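Rik1-associated factor 1 (Schizosaccharomyces pombe, PDB 4O9D) works within the Clr4 methyltransferase complex of fission yeast, which ubiquitylates histone H3 and methylates it to form H3K9me, establishing heterochromatin. Local coordinates at residues 373-385 against 394-406. Residues are numbered along the deposited sequence; the frame is centred on the assembly and turned at random.
With EDO (1,2-ethanediol), chain E.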
# COMPACT_ATOMS: atom_id res chain seq x y z
N GLN A 373 1.74 22.82 8.44
CA GLN A 373 0.95 22.67 9.67
C GLN A 373 0.86 21.21 10.06
O GLN A 373 1.09 20.33 9.24
CB GLN A 373 -0.45 23.22 9.43
CG GLN A 373 -1.27 22.34 8.48
CD GLN A 373 -2.73 22.74 8.43
OE1 GLN A 373 -3.06 23.92 8.34
NE2 GLN A 373 -3.62 21.76 8.47
N ASN A 374 0.58 20.97 11.34
CA ASN A 374 0.18 19.65 11.81
C ASN A 374 -1.29 19.50 11.47
O ASN A 374 -2.10 20.35 11.82
CB ASN A 374 0.41 19.52 13.32
CG ASN A 374 1.90 19.46 13.69
OD1 ASN A 374 2.74 19.25 12.83
ND2 ASN A 374 2.21 19.60 14.97
N PHE A 375 -1.63 18.44 10.74
CA PHE A 375 -3.02 18.19 10.36
C PHE A 375 -3.81 17.63 11.51
O PHE A 375 -4.92 18.06 11.80
CB PHE A 375 -3.12 17.22 9.18
CG PHE A 375 -4.54 16.91 8.79
CD1 PHE A 375 -5.32 17.85 8.15
CD2 PHE A 375 -5.10 15.66 9.07
CE1 PHE A 375 -6.64 17.57 7.80
CE2 PHE A 375 -6.43 15.36 8.72
CZ PHE A 375 -7.20 16.31 8.10
N THR A 376 -3.23 16.63 12.17
CA THR A 376 -3.90 16.01 13.29
C THR A 376 -2.89 15.27 14.13
O THR A 376 -1.73 15.16 13.74
CB THR A 376 -5.03 15.05 12.81
OG1 THR A 376 -5.82 14.65 13.93
CG2 THR A 376 -4.46 13.80 12.09
N GLU A 377 -3.32 14.85 15.32
CA GLU A 377 -2.51 14.09 16.25
C GLU A 377 -3.30 12.88 16.75
O GLU A 377 -4.42 13.01 17.29
CB GLU A 377 -2.08 14.93 17.45
CG GLU A 377 -1.45 14.05 18.53
CD GLU A 377 -0.77 14.81 19.63
OE1 GLU A 377 -0.87 16.06 19.65
OE2 GLU A 377 -0.15 14.15 20.48
N MET A 378 -2.74 11.69 16.54
CA MET A 378 -3.41 10.46 16.98
C MET A 378 -2.77 9.98 18.29
O MET A 378 -1.71 10.47 18.68
CB MET A 378 -3.38 9.40 15.85
CG MET A 378 -4.35 9.74 14.67
SD MET A 378 -4.77 8.36 13.64
CE MET A 378 -5.91 7.48 14.69
N ASN A 379 -3.42 9.04 18.97
CA ASN A 379 -3.02 8.64 20.32
C ASN A 379 -1.73 7.86 20.40
O ASN A 379 -1.16 7.69 21.47
CB ASN A 379 -4.13 7.81 20.97
CG ASN A 379 -5.27 8.65 21.49
OD1 ASN A 379 -5.06 9.73 22.05
ND2 ASN A 379 -6.50 8.17 21.32
N SER A 380 -1.26 7.34 19.27
CA SER A 380 -0.03 6.56 19.26
C SER A 380 0.62 6.63 17.86
O SER A 380 0.12 7.31 16.97
CB SER A 380 -0.37 5.11 19.66
OG SER A 380 0.80 4.33 19.84
N ALA A 381 1.74 5.93 17.67
CA ALA A 381 2.40 5.86 16.35
C ALA A 381 1.43 5.54 15.19
O ALA A 381 0.58 4.66 15.30
CB ALA A 381 3.53 4.81 16.37
N ILE A 382 1.56 6.27 14.09
CA ILE A 382 0.74 6.07 12.90
C ILE A 382 1.09 4.75 12.23
O ILE A 382 2.27 4.43 12.05
CB ILE A 382 0.99 7.22 11.90
CG1 ILE A 382 0.55 8.56 12.50
CG2 ILE A 382 0.27 6.97 10.58
CD1 ILE A 382 -0.92 8.59 12.87
N THR A 383 0.09 3.98 11.84
CA THR A 383 0.36 2.72 11.12
C THR A 383 -0.01 2.76 9.63
O THR A 383 0.51 1.97 8.84
CB THR A 383 -0.34 1.49 11.77
OG1 THR A 383 -1.75 1.70 11.84
CG2 THR A 383 0.21 1.23 13.16
N TYR A 384 -0.89 3.69 9.24
CA TYR A 384 -1.30 3.84 7.84
C TYR A 384 -2.00 5.17 7.64
O TYR A 384 -2.60 5.68 8.56
CB TYR A 384 -2.29 2.74 7.43
CG TYR A 384 -2.67 2.82 5.96
CD1 TYR A 384 -1.89 2.19 5.00
CD2 TYR A 384 -3.76 3.56 5.54
CE1 TYR A 384 -2.18 2.27 3.67
CE2 TYR A 384 -4.07 3.64 4.16
CZ TYR A 384 -3.27 2.98 3.24
OH TYR A 384 -3.49 3.01 1.88
N GLY A 385 -1.94 5.71 6.43
CA GLY A 385 -2.74 6.88 6.09
C GLY A 385 -2.90 6.97 4.58
O GLY A 385 -1.96 6.73 3.84
N LEU A 394 -9.74 11.36 3.85
CA LEU A 394 -8.43 10.96 4.37
C LEU A 394 -8.64 10.04 5.59
O LEU A 394 -9.46 10.33 6.47
CB LEU A 394 -7.60 12.20 4.72
CG LEU A 394 -6.27 11.91 5.43
CD1 LEU A 394 -5.29 11.13 4.51
CD2 LEU A 394 -5.61 13.22 5.93
N THR A 395 -7.95 8.91 5.62
CA THR A 395 -8.11 7.95 6.68
C THR A 395 -6.74 7.77 7.30
O THR A 395 -5.76 7.54 6.59
CB THR A 395 -8.66 6.57 6.14
OG1 THR A 395 -9.94 6.76 5.51
CG2 THR A 395 -8.84 5.60 7.27
N VAL A 396 -6.65 7.88 8.63
CA VAL A 396 -5.40 7.76 9.34
C VAL A 396 -5.56 6.78 10.49
O VAL A 396 -6.55 6.84 11.21
CB VAL A 396 -4.95 9.16 9.86
CG1 VAL A 396 -3.64 9.07 10.60
CG2 VAL A 396 -4.84 10.12 8.68
N CYS A 397 -4.60 5.87 10.66
CA CYS A 397 -4.69 4.82 11.68
C CYS A 397 -3.46 4.81 12.58
O CYS A 397 -2.38 5.22 12.15
CB CYS A 397 -4.78 3.45 11.03
SG CYS A 397 -5.84 3.33 9.57
N CYS A 398 -3.60 4.32 13.81
CA CYS A 398 -2.44 4.30 14.72
C CYS A 398 -2.38 3.00 15.50
O CYS A 398 -3.31 2.21 15.48
CB CYS A 398 -2.45 5.51 15.67
SG CYS A 398 -3.80 5.54 16.90
N VAL A 399 -1.25 2.77 16.16
CA VAL A 399 -1.09 1.58 16.95
C VAL A 399 -2.20 1.47 17.98
O VAL A 399 -2.49 2.44 18.66
CB VAL A 399 0.26 1.58 17.67
CG1 VAL A 399 0.34 0.41 18.64
CG2 VAL A 399 1.40 1.51 16.64
N GLY A 400 -2.83 0.30 18.08
CA GLY A 400 -3.86 0.07 19.07
C GLY A 400 -5.27 0.09 18.50
O GLY A 400 -6.24 0.07 19.26
N GLY A 401 -5.39 0.16 17.18
CA GLY A 401 -6.67 -0.01 16.53
C GLY A 401 -7.46 1.24 16.16
O GLY A 401 -8.52 1.11 15.54
N ASP A 402 -7.00 2.43 16.52
CA ASP A 402 -7.72 3.64 16.15
C ASP A 402 -7.72 3.85 14.65
O ASP A 402 -6.69 3.76 14.01
CB ASP A 402 -7.14 4.89 16.82
CG ASP A 402 -7.69 5.10 18.23
OD1 ASP A 402 -8.75 4.53 18.55
OD2 ASP A 402 -7.05 5.83 19.03
N VAL A 403 -8.89 4.16 14.11
CA VAL A 403 -9.02 4.59 12.72
C VAL A 403 -9.80 5.89 12.65
O VAL A 403 -11.00 5.92 12.98
CB VAL A 403 -9.73 3.50 11.87
CG1 VAL A 403 -9.93 3.98 10.42
CG2 VAL A 403 -8.94 2.24 11.90
N ASN A 404 -9.13 6.98 12.26
CA ASN A 404 -9.80 8.26 12.07
C ASN A 404 -10.09 8.55 10.60
O ASN A 404 -9.19 8.47 9.76
CB ASN A 404 -8.99 9.41 12.68
CG ASN A 404 -8.94 9.34 14.19
OD1 ASN A 404 -9.62 8.53 14.81
ND2 ASN A 404 -8.14 10.20 14.80
N MET A 405 -11.33 8.90 10.30
CA MET A 405 -11.72 9.31 8.96
C MET A 405 -12.07 10.81 8.89
O MET A 405 -12.93 11.29 9.66
CB MET A 405 -12.96 8.54 8.48
CG MET A 405 -12.71 7.13 7.97
SD MET A 405 -13.71 6.79 6.48
CE MET A 405 -13.02 5.23 5.98
N TYR A 406 -11.44 11.52 7.95
CA TYR A 406 -11.71 12.94 7.74
C TYR A 406 -12.40 13.12 6.40
O TYR A 406 -12.07 12.44 5.44
CB TYR A 406 -10.40 13.74 7.79
CG TYR A 406 -9.64 13.50 9.07
CD1 TYR A 406 -8.88 12.35 9.24
CD2 TYR A 406 -9.70 14.42 10.13
CE1 TYR A 406 -8.19 12.12 10.42
CE2 TYR A 406 -9.02 14.20 11.30
CZ TYR A 406 -8.27 13.05 11.44
OH TYR A 406 -7.60 12.80 12.62
C1 EDO E . 1.36 22.87 13.99
O1 EDO E . 0.36 23.19 13.02
C2 EDO E . 2.31 24.04 14.19
O2 EDO E . 3.55 23.53 14.71
O HOH W 1 -5.85 7.99 18.20
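Phe375 puts its edge to the face of Tyr406 in a T-shaped pair, planes 66° apart, with Phe375 CE2 over the centre of the tyrosine ring; Leu394 O lies at that ring's edge, in its plane, and Leu394 CD2 meets Phe375 CE2 obliquely. This is where two blades of the WD40 propeller join: outer strand 371-377 of one blade runs through a loop into 382-387, innermost strand of the next. Strand 382-387 pairs antiparallel with 393-398, while side chains of 371-377 and the loop pack against the 393-398/403-407 hairpin. Beyond the ring, Tyr406 OH shares a hydrogen bond with Thr376 OG1 (2.9 Å) and accepts a weak one from Asn404 ND2, whose OD1 is held by His25 of strand 21-26. From the loop, Met378 packs on the hairpin: SD rests on Val396 CG1, and the turn about the CG-SD bond (chi3 75°) swings CE to Asn404 ND2 (3.5 Å), Asp402 CB and Cys398 SG. Ile382 CD1 packs on the same Val396 methyl. In the sheet, Thr383 N bonds Cys397 O (2.8 Å) from well above the carbonyl plane, and Cys397 N bonds Tyr384 O; the register slips by one between Ile382 and Tyr384, a beta bulge. Beside the type II turn Cys398-Gly401, Asn379 ND2 gives Asp402 OD2 a weak bond, and a water accepting from Asn379 N donates to Asp402 OD2 at 2.6 Å.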